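Local coordinates for probable sugar kinase (Clostridium perfringens, PDB 3KZH), which probably phosphorylates a sugar or a sugar-like substrate, as a member of the pfkB family of carbohydrate kinases in the ribokinase clan, at residues 59-65 with 83-89; 259-265 with 279-284; 122-128 with 149-153. Numbering follows the deposited sequence.

Interaction 1. Residues 59-65 with 83-89; sequences TNFMSIL and YHMDDSM
Residues 59-65 are extended; 83-89 pairs in parallel with them at 83-84 and at Met89, with a turn between. Strand 59-62, helix 69-81 and edge strand 83-84 make a beta-alpha-beta crossover. Tyr83 (chi1 p) sets its ring edge beside Phe61 (chi1 t), Tyr83 CD1 to Phe61 CD2 3.7 Å. His84 N donates to Thr59 O (3.1 Å), and His84 O accepts from Phe61 N (2.8 Å). Selenomethionine Met85, SE 5.3 Å from the Phe61 ring centroid (oblique Met-aromatic), opens a type I turn to Ser88. There Asp87 OD2 accepts from Asn60 ND2 (3.1 Å), and a water accepts from Asp87 N (2.8 Å), 2.8 Å from Asn60 OD1. Ser88 OG donates to Met85 O (2.8 Å) and accepts from Ser63 N (3.0 Å). Register shifted by one, Met89 N donates to Ser63 O (2.9 Å), Leu65 N to Met89 O (2.7 Å); chi1 and chi2 t bring Met89 CE 3.4 Å from Ile64 CG2. Ser88 OG thus replaces a backbone carbonyl, satisfying the Ser63 amide where the turn breaks the pairing.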
loop_
_atom_site.group_PDB
_atom_site.type_symbol
_atom_site.label_atom_id
_atom_site.label_comp_id
_atom_site.label_asym_id
_atom_site.label_seq_id
_atom_site.Cartn_x
_atom_site.Cartn_y
_atom_site.Cartn_z
ATOM N N THR A 59 11.782 -18.110 11.877
ATOM C CA THR A 59 10.855 -18.438 10.815
ATOM C C THR A 59 11.332 -18.114 9.420
ATOM O O THR A 59 11.822 -17.027 9.151
ATOM C CB THR A 59 9.500 -17.684 11.064
ATOM O OG1 THR A 59 9.107 -17.849 12.437
ATOM C CG2 THR A 59 8.373 -18.194 10.142
ATOM N N ASN A 60 11.158 -19.083 8.533
ATOM C CA ASN A 60 11.478 -18.909 7.129
ATOM C C ASN A 60 10.117 -18.966 6.435
ATOM O O ASN A 60 9.405 -19.967 6.496
ATOM C CB ASN A 60 12.425 -20.003 6.613
ATOM C CG ASN A 60 12.920 -19.737 5.195
ATOM O OD1 ASN A 60 12.127 -19.431 4.302
ATOM N ND2 ASN A 60 14.223 -19.872 4.978
ATOM N N PHE A 61 9.737 -17.843 5.847
ATOM C CA PHE A 61 8.477 -17.745 5.125
ATOM C C PHE A 61 8.718 -17.643 3.623
ATOM O O PHE A 61 9.103 -16.594 3.118
ATOM C CB PHE A 61 7.617 -16.564 5.631
ATOM C CG PHE A 61 6.268 -16.440 4.937
ATOM C CD1 PHE A 61 5.518 -17.587 4.585
ATOM C CD2 PHE A 61 5.754 -15.180 4.608
ATOM C CE1 PHE A 61 4.289 -17.485 3.913
ATOM C CE2 PHE A 61 4.526 -15.060 3.936
ATOM C CZ PHE A 61 3.788 -16.211 3.585
HETATM N N MSE A 62 8.397 -18.727 2.923
HETATM C CA MSE A 62 8.554 -18.800 1.477
HETATM C C MSE A 62 7.191 -18.545 0.843
HETATM O O MSE A 62 6.271 -19.346 0.972
HETATM C CB MSE A 62 9.108 -20.168 1.076
HETATM C CG MSE A 62 9.629 -20.274 -0.361
HETATM SE SE MSE A 62 10.250 -22.059 -0.741
HETATM C CE MSE A 62 11.772 -22.010 0.401
ATOM N N SER A 63 7.082 -17.419 0.149
ATOM C CA SER A 63 5.829 -17.039 -0.466
ATOM C C SER A 63 5.990 -16.689 -1.929
ATOM O O SER A 63 6.989 -17.050 -2.564
ATOM C CB SER A 63 5.233 -15.860 0.307
ATOM O OG SER A 63 3.843 -15.702 0.049
ATOM N N ILE A 64 4.958 -16.039 -2.465
ATOM C CA ILE A 64 4.903 -15.584 -3.848
ATOM C C ILE A 64 4.593 -14.079 -3.837
ATOM O O ILE A 64 3.488 -13.664 -3.497
ATOM C CB ILE A 64 3.804 -16.338 -4.642
ATOM C CG1 ILE A 64 4.152 -17.832 -4.764
ATOM C CG2 ILE A 64 3.608 -15.696 -5.996
ATOM C CD1 ILE A 64 3.027 -18.706 -5.287
ATOM N N LEU A 65 5.592 -13.273 -4.177
ATOM C CA LEU A 65 5.421 -11.828 -4.240
ATOM C C LEU A 65 5.375 -11.363 -5.692
ATOM O O LEU A 65 5.543 -12.172 -6.617
ATOM C CB LEU A 65 6.530 -11.111 -3.475
ATOM C CG LEU A 65 6.573 -11.285 -1.962
ATOM C CD1 LEU A 65 7.831 -10.659 -1.456
ATOM C CD2 LEU A 65 5.353 -10.682 -1.293
ATOM N N TYR A 83 9.976 -12.358 10.198
ATOM C CA TYR A 83 9.740 -13.586 9.438
ATOM C C TYR A 83 10.476 -13.406 8.108
ATOM O O TYR A 83 10.165 -12.514 7.316
ATOM C CB TYR A 83 8.240 -13.961 9.315
ATOM C CG TYR A 83 7.268 -12.929 8.764
ATOM C CD1 TYR A 83 6.784 -13.034 7.450
ATOM C CD2 TYR A 83 6.785 -11.872 9.565
ATOM C CE1 TYR A 83 5.839 -12.113 6.930
ATOM C CE2 TYR A 83 5.827 -10.936 9.054
ATOM C CZ TYR A 83 5.370 -11.070 7.728
ATOM O OH TYR A 83 4.516 -10.133 7.180
ATOM N N HIS A 84 11.545 -14.185 7.958
ATOM C CA HIS A 84 12.450 -14.145 6.804
ATOM C C HIS A 84 11.872 -14.674 5.501
ATOM O O HIS A 84 11.623 -15.864 5.336
ATOM C CB HIS A 84 13.753 -14.837 7.182
ATOM C CG HIS A 84 14.293 -14.388 8.508
ATOM N ND1 HIS A 84 14.781 -13.112 8.718
ATOM C CD2 HIS A 84 14.346 -15.012 9.708
ATOM C CE1 HIS A 84 15.104 -12.974 9.992
ATOM N NE2 HIS A 84 14.852 -14.109 10.613
HETATM N N MSE A 85 11.704 -13.754 4.561
HETATM C CA MSE A 85 11.120 -14.047 3.260
HETATM C C MSE A 85 12.114 -14.095 2.105
HETATM O O MSE A 85 11.703 -14.099 0.942
HETATM C CB MSE A 85 10.020 -13.020 2.956
HETATM C CG MSE A 85 8.831 -13.053 3.882
HETATM SE SE MSE A 85 7.531 -11.768 3.285
HETATM C CE MSE A 85 6.819 -12.782 1.817
ATOM N N ASP A 86 13.403 -14.183 2.436
ATOM C CA ASP A 86 14.522 -14.208 1.479
ATOM C C ASP A 86 14.401 -15.205 0.329
ATOM O O ASP A 86 14.678 -14.869 -0.822
ATOM C CB ASP A 86 15.834 -14.484 2.228
ATOM C CG ASP A 86 16.131 -13.451 3.309
ATOM O OD1 ASP A 86 15.320 -13.287 4.256
ATOM O OD2 ASP A 86 17.194 -12.808 3.215
ATOM N N ASP A 87 13.899 -16.393 0.642
ATOM C CA ASP A 87 13.751 -17.460 -0.337
ATOM C C ASP A 87 12.440 -17.499 -1.116
ATOM O O ASP A 87 12.157 -18.489 -1.796
ATOM C CB ASP A 87 14.021 -18.815 0.337
ATOM C CG ASP A 87 15.382 -18.872 0.999
ATOM O OD1 ASP A 87 16.392 -18.779 0.279
ATOM O OD2 ASP A 87 15.443 -18.985 2.243
ATOM N N SER A 88 11.676 -16.406 -1.070
ATOM C CA SER A 88 10.383 -16.316 -1.762
ATOM C C SER A 88 10.494 -16.122 -3.273
ATOM O O SER A 88 11.556 -15.753 -3.798
ATOM C CB SER A 88 9.533 -15.168 -1.199
ATOM O OG SER A 88 9.269 -15.326 0.178
HETATM N N MSE A 89 9.382 -16.373 -3.963
HETATM C CA MSE A 89 9.311 -16.185 -5.411
HETATM C C MSE A 89 8.859 -14.775 -5.745
HETATM O O MSE A 89 7.820 -14.325 -5.267
HETATM C CB MSE A 89 8.367 -17.204 -6.078
HETATM C CG MSE A 89 8.205 -17.014 -7.613
HETATM SE SE MSE A 89 7.062 -18.310 -8.423
HETATM C CE MSE A 89 5.415 -17.384 -8.275
HETATM O O HOH W 1 12.039 -17.377 2.439
#

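Interaction 2. Residues 259-265 with 279-284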
loop_
_atom_site.group_PDB
_atom_site.type_symbol
_atom_site.label_atom_id
_atom_site.label_comp_id
_atom_site.label_asym_id
_atom_site.label_seq_id
_atom_site.Cartn_x
_atom_site.Cartn_y
_atom_site.Cartn_z
ATOM N N PHE A 259 -2.932 -20.647 16.404
ATOM C CA PHE A 259 -2.805 -21.958 17.054
ATOM C C PHE A 259 -1.707 -22.762 16.384
ATOM O O PHE A 259 -0.921 -23.392 17.082
ATOM C CB PHE A 259 -4.119 -22.776 17.048
ATOM C CG PHE A 259 -4.058 -24.039 17.888
ATOM C CD1 PHE A 259 -4.299 -23.985 19.267
ATOM C CD2 PHE A 259 -3.669 -25.271 17.323
ATOM C CE1 PHE A 259 -4.136 -25.140 20.085
ATOM C CE2 PHE A 259 -3.506 -26.430 18.123
ATOM C CZ PHE A 259 -3.737 -26.365 19.508
ATOM N N VAL A 260 -1.657 -22.729 15.046
ATOM C CA VAL A 260 -0.650 -23.453 14.248
ATOM C C VAL A 260 0.748 -22.925 14.581
ATOM O O VAL A 260 1.712 -23.697 14.710
ATOM C CB VAL A 260 -0.928 -23.351 12.703
ATOM C CG1 VAL A 260 0.181 -24.018 11.886
ATOM C CG2 VAL A 260 -2.241 -24.034 12.363
ATOM N N ALA A 261 0.814 -21.610 14.782
ATOM C CA ALA A 261 2.044 -20.935 15.144
ATOM C C ALA A 261 2.565 -21.367 16.511
ATOM O O ALA A 261 3.768 -21.541 16.700
ATOM C CB ALA A 261 1.851 -19.457 15.087
ATOM N N GLY A 262 1.626 -21.602 17.426
ATOM C CA GLY A 262 1.948 -22.031 18.775
ATOM C C GLY A 262 2.461 -23.453 18.818
ATOM O O GLY A 262 3.228 -23.785 19.711
ATOM N N LEU A 263 1.990 -24.290 17.883
ATOM C CA LEU A 263 2.450 -25.680 17.726
ATOM C C LEU A 263 3.897 -25.614 17.267
ATOM O O LEU A 263 4.739 -26.387 17.718
ATOM C CB LEU A 263 1.646 -26.431 16.656
ATOM C CG LEU A 263 0.163 -26.721 16.875
ATOM C CD1 LEU A 263 -0.399 -27.416 15.647
ATOM C CD2 LEU A 263 -0.035 -27.558 18.133
ATOM N N GLY A 264 4.158 -24.642 16.386
ATOM C CA GLY A 264 5.485 -24.387 15.870
ATOM C C GLY A 264 6.434 -24.018 16.987
ATOM O O GLY A 264 7.478 -24.640 17.123
ATOM N N TYR A 265 5.993 -23.128 17.875
ATOM C CA TYR A 265 6.788 -22.720 19.040
ATOM C C TYR A 265 7.084 -23.922 19.956
ATOM O O TYR A 265 8.240 -24.136 20.358
ATOM C CB TYR A 265 6.051 -21.612 19.820
ATOM C CG TYR A 265 6.771 -21.108 21.061
ATOM C CD1 TYR A 265 7.678 -20.033 20.984
ATOM C CD2 TYR A 265 6.590 -21.746 22.318
ATOM C CE1 TYR A 265 8.403 -19.604 22.128
ATOM C CE2 TYR A 265 7.309 -21.328 23.468
ATOM C CZ TYR A 265 8.212 -20.260 23.366
ATOM O OH TYR A 265 8.921 -19.875 24.482
ATOM N N PHE A 279 -0.059 -23.318 25.367
ATOM C CA PHE A 279 0.676 -22.168 24.805
ATOM C C PHE A 279 -0.012 -21.725 23.511
ATOM O O PHE A 279 -0.302 -20.545 23.330
ATOM C CB PHE A 279 2.165 -22.531 24.560
ATOM C CG PHE A 279 3.037 -21.348 24.161
ATOM C CD1 PHE A 279 3.781 -20.645 25.132
ATOM C CD2 PHE A 279 3.054 -20.872 22.822
ATOM C CE1 PHE A 279 4.527 -19.482 24.783
ATOM C CE2 PHE A 279 3.793 -19.708 22.465
ATOM C CZ PHE A 279 4.527 -19.013 23.452
ATOM N N ALA A 280 -0.238 -22.685 22.619
ATOM C CA ALA A 280 -0.897 -22.450 21.338
ATOM C C ALA A 280 -2.345 -21.977 21.491
ATOM O O ALA A 280 -2.828 -21.184 20.689
ATOM C CB ALA A 280 -0.839 -23.706 20.499
HETATM N N MSE A 281 -3.021 -22.448 22.539
HETATM C CA MSE A 281 -4.399 -22.063 22.807
HETATM C C MSE A 281 -4.464 -20.648 23.352
HETATM O O MSE A 281 -5.392 -19.904 23.018
HETATM C CB MSE A 281 -5.052 -23.034 23.769
HETATM C CG MSE A 281 -6.485 -23.365 23.402
HETATM SE SE MSE A 281 -7.265 -24.685 24.571
HETATM C CE MSE A 281 -5.768 -25.775 24.835
ATOM N N THR A 282 -3.456 -20.275 24.154
ATOM C CA THR A 282 -3.336 -18.917 24.722
ATOM C C THR A 282 -3.168 -17.907 23.572
ATOM O O THR A 282 -3.765 -16.836 23.603
ATOM C CB THR A 282 -2.143 -18.809 25.728
ATOM O OG1 THR A 282 -2.403 -19.655 26.856
ATOM C CG2 THR A 282 -1.949 -17.381 26.220
HETATM N N MSE A 283 -2.404 -18.306 22.547
HETATM C CA MSE A 283 -2.155 -17.507 21.331
HETATM C C MSE A 283 -3.444 -17.365 20.530
HETATM O O MSE A 283 -3.734 -16.291 19.978
HETATM C CB MSE A 283 -1.092 -18.164 20.444
HETATM C CG MSE A 283 0.288 -18.139 21.022
HETATM SE SE MSE A 283 1.684 -18.569 19.740
HETATM C CE MSE A 283 1.155 -17.283 18.394
ATOM N N SER A 284 -4.209 -18.457 20.468
ATOM C CA SER A 284 -5.483 -18.471 19.761
ATOM C C SER A 284 -6.490 -17.601 20.510
ATOM O O SER A 284 -7.203 -16.832 19.881
ATOM C CB SER A 284 -6.005 -19.904 19.612
ATOM O OG SER A 284 -7.186 -19.940 18.833
#
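Two helical segments, 259-265 and 279-284, run nearly antiparallel, with 149° between their N-to-C directions, and their axes approach to 7.5 Å. They belong to helices 255-268 and 273-288, which follow each other in the chain and form a helical hairpin in the alpha/beta ribokinase-like fold. The backbones come closest at Gly262 and Ala280: Gly262 CA lies 3.9 Å from Ala280 CA and 3.7 Å from Ala280 CB. A CB modelled at Gly262 would come 2.4 Å from Ala280 CA, a clash, so the missing side chain is what permits this spacing. Ala280 CB also sits 3.4 Å from Phe259 O, pressed against the backbone of the first helix.

Larger side chains fill the space around this centre. Toward the C-terminal end of 259-265, Tyr265 and Phe279 form an offset stack, with centroids 4.1 Å apart and planes only 6° from parallel; Val303 and Leu304 of helix 300-308 also touch Phe279. Selenomethionine Met283 brings SE to 3.6 Å from Gly262 CA and its CE to 4.0 Å from Ala261 CB, while Asn51 of helix 44-54 touches both Ala261 and Met283. At the start of 259-265, the Phe259 side chain is about 6 Å from the bound beta-D-glucopyranose, near it but not in contact, and touches Lys187, one of the residues lining that sugar's pocket. This end of the hairpin therefore lies next to the ligand site. With chi1 t, Phe259 carries its ring from a sideways CB over to Ala280 in a CH-pi contact: Ala280 CB stands 3.9 Å from the Phe259 ring centroid, 22° off the ring normal.

Interaction 3. Residues 122-128 with 149-153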
loop_
_atom_site.group_PDB
_atom_site.type_symbol
_atom_site.label_atom_id
_atom_site.label_comp_id
_atom_site.label_asym_id
_atom_site.label_seq_id
_atom_site.Cartn_x
_atom_site.Cartn_y
_atom_site.Cartn_z
HETATM N N MSE A 122 3.356 -20.866 -8.907
HETATM C CA MSE A 122 4.386 -21.687 -8.258
HETATM C C MSE A 122 4.606 -22.946 -9.106
HETATM O O MSE A 122 3.650 -23.647 -9.476
HETATM C CB MSE A 122 3.965 -22.086 -6.829
HETATM C CG MSE A 122 4.961 -22.978 -6.060
HETATM SE SE MSE A 122 6.619 -22.043 -5.713
HETATM C CE MSE A 122 7.786 -23.375 -6.116
ATOM N N ASN A 123 5.873 -23.216 -9.407
ATOM C CA ASN A 123 6.256 -24.369 -10.220
ATOM C C ASN A 123 7.330 -25.242 -9.576
ATOM O O ASN A 123 8.024 -24.809 -8.663
ATOM C CB ASN A 123 6.681 -23.915 -11.631
ATOM C CG ASN A 123 7.775 -22.846 -11.617
ATOM O OD1 ASN A 123 8.914 -23.100 -11.219
ATOM N ND2 ASN A 123 7.431 -21.650 -12.079
ATOM N N THR A 124 7.491 -26.449 -10.109
ATOM C CA THR A 124 8.459 -27.430 -9.618
ATOM C C THR A 124 9.926 -27.012 -9.735
ATOM O O THR A 124 10.744 -27.395 -8.897
ATOM C CB THR A 124 8.257 -28.793 -10.300
ATOM O OG1 THR A 124 8.321 -28.636 -11.725
ATOM C CG2 THR A 124 6.901 -29.379 -9.912
ATOM N N ASP A 125 10.242 -26.203 -10.749
ATOM C CA ASP A 125 11.608 -25.700 -10.973
ATOM C C ASP A 125 12.079 -24.811 -9.825
ATOM O O ASP A 125 13.247 -24.880 -9.415
ATOM C CB ASP A 125 11.697 -24.917 -12.286
ATOM C CG ASP A 125 12.060 -25.790 -13.466
ATOM O OD1 ASP A 125 11.550 -26.929 -13.565
ATOM O OD2 ASP A 125 12.859 -25.326 -14.307
ATOM N N PHE A 126 11.151 -24.011 -9.290
ATOM C CA PHE A 126 11.444 -23.131 -8.172
ATOM C C PHE A 126 11.596 -23.962 -6.887
ATOM O O PHE A 126 12.514 -23.683 -6.102
ATOM C CB PHE A 126 10.388 -22.012 -8.047
ATOM C CG PHE A 126 10.774 -20.917 -7.085
ATOM C CD1 PHE A 126 11.642 -19.887 -7.496
ATOM C CD2 PHE A 126 10.372 -20.967 -5.731
ATOM C CE1 PHE A 126 12.115 -18.919 -6.572
ATOM C CE2 PHE A 126 10.835 -20.009 -4.793
ATOM C CZ PHE A 126 11.715 -18.989 -5.220
ATOM N N ILE A 127 10.735 -24.979 -6.691
ATOM C CA ILE A 127 10.826 -25.863 -5.508
ATOM C C ILE A 127 12.204 -26.524 -5.510
ATOM O O ILE A 127 12.894 -26.491 -4.498
ATOM C CB ILE A 127 9.729 -26.998 -5.462
ATOM C CG1 ILE A 127 8.383 -26.457 -5.005
ATOM C CG2 ILE A 127 10.045 -28.001 -4.377
ATOM C CD1 ILE A 127 7.180 -27.127 -5.627
ATOM N N ASP A 128 12.604 -27.047 -6.674
ATOM C CA ASP A 128 13.897 -27.713 -6.866
ATOM C C ASP A 128 15.096 -26.819 -6.566
ATOM O O ASP A 128 16.083 -27.290 -6.004
ATOM C CB ASP A 128 14.030 -28.257 -8.294
ATOM C CG ASP A 128 13.071 -29.400 -8.590
ATOM O OD1 ASP A 128 12.693 -30.141 -7.656
ATOM O OD2 ASP A 128 12.691 -29.549 -9.773
ATOM N N ILE A 149 0.882 -29.293 -5.844
ATOM C CA ILE A 149 2.184 -28.886 -5.313
ATOM C C ILE A 149 2.446 -29.517 -3.947
ATOM O O ILE A 149 3.585 -29.871 -3.652
ATOM C CB ILE A 149 2.360 -27.332 -5.355
ATOM C CG1 ILE A 149 2.715 -26.941 -6.793
ATOM C CG2 ILE A 149 3.459 -26.818 -4.388
ATOM C CD1 ILE A 149 2.307 -25.567 -7.180
HETATM N N MSE A 150 1.380 -29.734 -3.169
HETATM C CA MSE A 150 1.471 -30.378 -1.859
HETATM C C MSE A 150 2.002 -31.793 -2.085
HETATM O O MSE A 150 3.014 -32.156 -1.495
HETATM C CB MSE A 150 0.102 -30.422 -1.147
HETATM C CG MSE A 150 0.098 -31.125 0.237
HETATM SE SE MSE A 150 -1.641 -31.389 1.066
HETATM C CE MSE A 150 -2.005 -29.539 1.448
ATOM N N GLU A 151 1.404 -32.509 -3.050
ATOM C CA GLU A 151 1.804 -33.880 -3.414
ATOM C C GLU A 151 3.270 -33.934 -3.827
ATOM O O GLU A 151 3.999 -34.823 -3.384
ATOM C CB GLU A 151 0.929 -34.436 -4.540
ATOM C CG GLU A 151 1.278 -35.874 -4.990
ATOM C CD GLU A 151 0.165 -36.544 -5.763
ATOM O OE1 GLU A 151 -0.595 -35.838 -6.463
ATOM O OE2 GLU A 151 0.042 -37.782 -5.659
ATOM N N TYR A 152 3.704 -32.939 -4.607
ATOM C CA TYR A 152 5.094 -32.850 -5.044
ATOM C C TYR A 152 6.003 -32.644 -3.826
ATOM O O TYR A 152 7.036 -33.298 -3.717
ATOM C CB TYR A 152 5.287 -31.714 -6.065
ATOM C CG TYR A 152 6.672 -31.682 -6.683
ATOM C CD1 TYR A 152 7.022 -32.560 -7.732
ATOM C CD2 TYR A 152 7.661 -30.796 -6.197
ATOM C CE1 TYR A 152 8.330 -32.555 -8.283
ATOM C CE2 TYR A 152 8.966 -30.786 -6.735
ATOM C CZ TYR A 152 9.290 -31.663 -7.777
ATOM O OH TYR A 152 10.550 -31.615 -8.321
ATOM N N LEU A 153 5.582 -31.781 -2.897
ATOM C CA LEU A 153 6.360 -31.506 -1.688
ATOM C C LEU A 153 6.441 -32.701 -0.749
ATOM O O LEU A 153 7.517 -32.995 -0.226
ATOM C CB LEU A 153 5.822 -30.277 -0.941
ATOM C CG LEU A 153 5.948 -28.938 -1.662
ATOM C CD1 LEU A 153 5.223 -27.874 -0.904
ATOM C CD2 LEU A 153 7.382 -28.565 -1.853
#
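Ile149 is the first bump: its CD1 rests against Met122, 3.3 Å from Met122 O and 3.9 Å from Met122 CB, just before the first helix starts. Asn123 occupies the N-cap position of that helix, its OD1 accepting from Phe126 N at 3.1 Å. One turn further on, Ile127 projects the other way across the gap. Its CD1 reaches 3.9 Å from Ile149 CG2 and 3.7 Å from Tyr152 CD2, while its CG2 lies 3.7 Å from Leu153 CD2. The Ile127 side chain thus fills a hollow walled by three residues, Ile149, Tyr152 and Leu153, on one side of the second helix.

The helical parts, 124-128 and 149-153, run in roughly the same direction, 32° apart, and their axes come no closer than 11.4 Å. The gap is closed by side chains meeting midway, Ile127 and Thr124 from one helix, Ile149, Tyr152 and Leu153 from the other; even the nearest CA atoms, those of Thr124 and Ile149, are 7.7 Å apart. In the ribokinase-like alpha/beta fold this layer covers the central sheet: Phe12 of strand 9-12 touches Met122, Ile149 and Leu153, and Phe134 of helix 131-135 touches Ile127 and Leu153.

Tyr152 forms the other border. Its flat ring receives the Thr124 methyl squarely on one face, CG2 standing 3.7 Å from the Tyr152 ring centroid and 5° off the normal, a CH-pi contact. Beyond the ring, Tyr152 OH donates a hydrogen bond of 2.7 Å to Asp128 OD1.

How the interactions relate
Along the chain the order is interaction 1, interaction 3, interaction 2, each closing before the next opens, and all three belong to the same ribokinase-like fold. Interactions 1 and 3 are neighbours, with centres 15 Å apart, and they touch: Phe126 CZ lies 3.5 Å from Ser88 O, and Met122 CB 3.8 Å from Ile64 CD1. Strand 9-12 joins them further, pairing with strand 59-62 and touching Met122 and Ile149 through Phe12. Interaction 2 stands apart, its centre 21 Å from that of interaction 1 and 27 Å from that of interaction 3. Helix 44-54 spans the gap, touching both 59-65 and 259-265. Interaction 2 borders the glucose site, interaction 1 forms the 83-84 edge of the sheet and interaction 3 lies over strands 9-12 and 139-143.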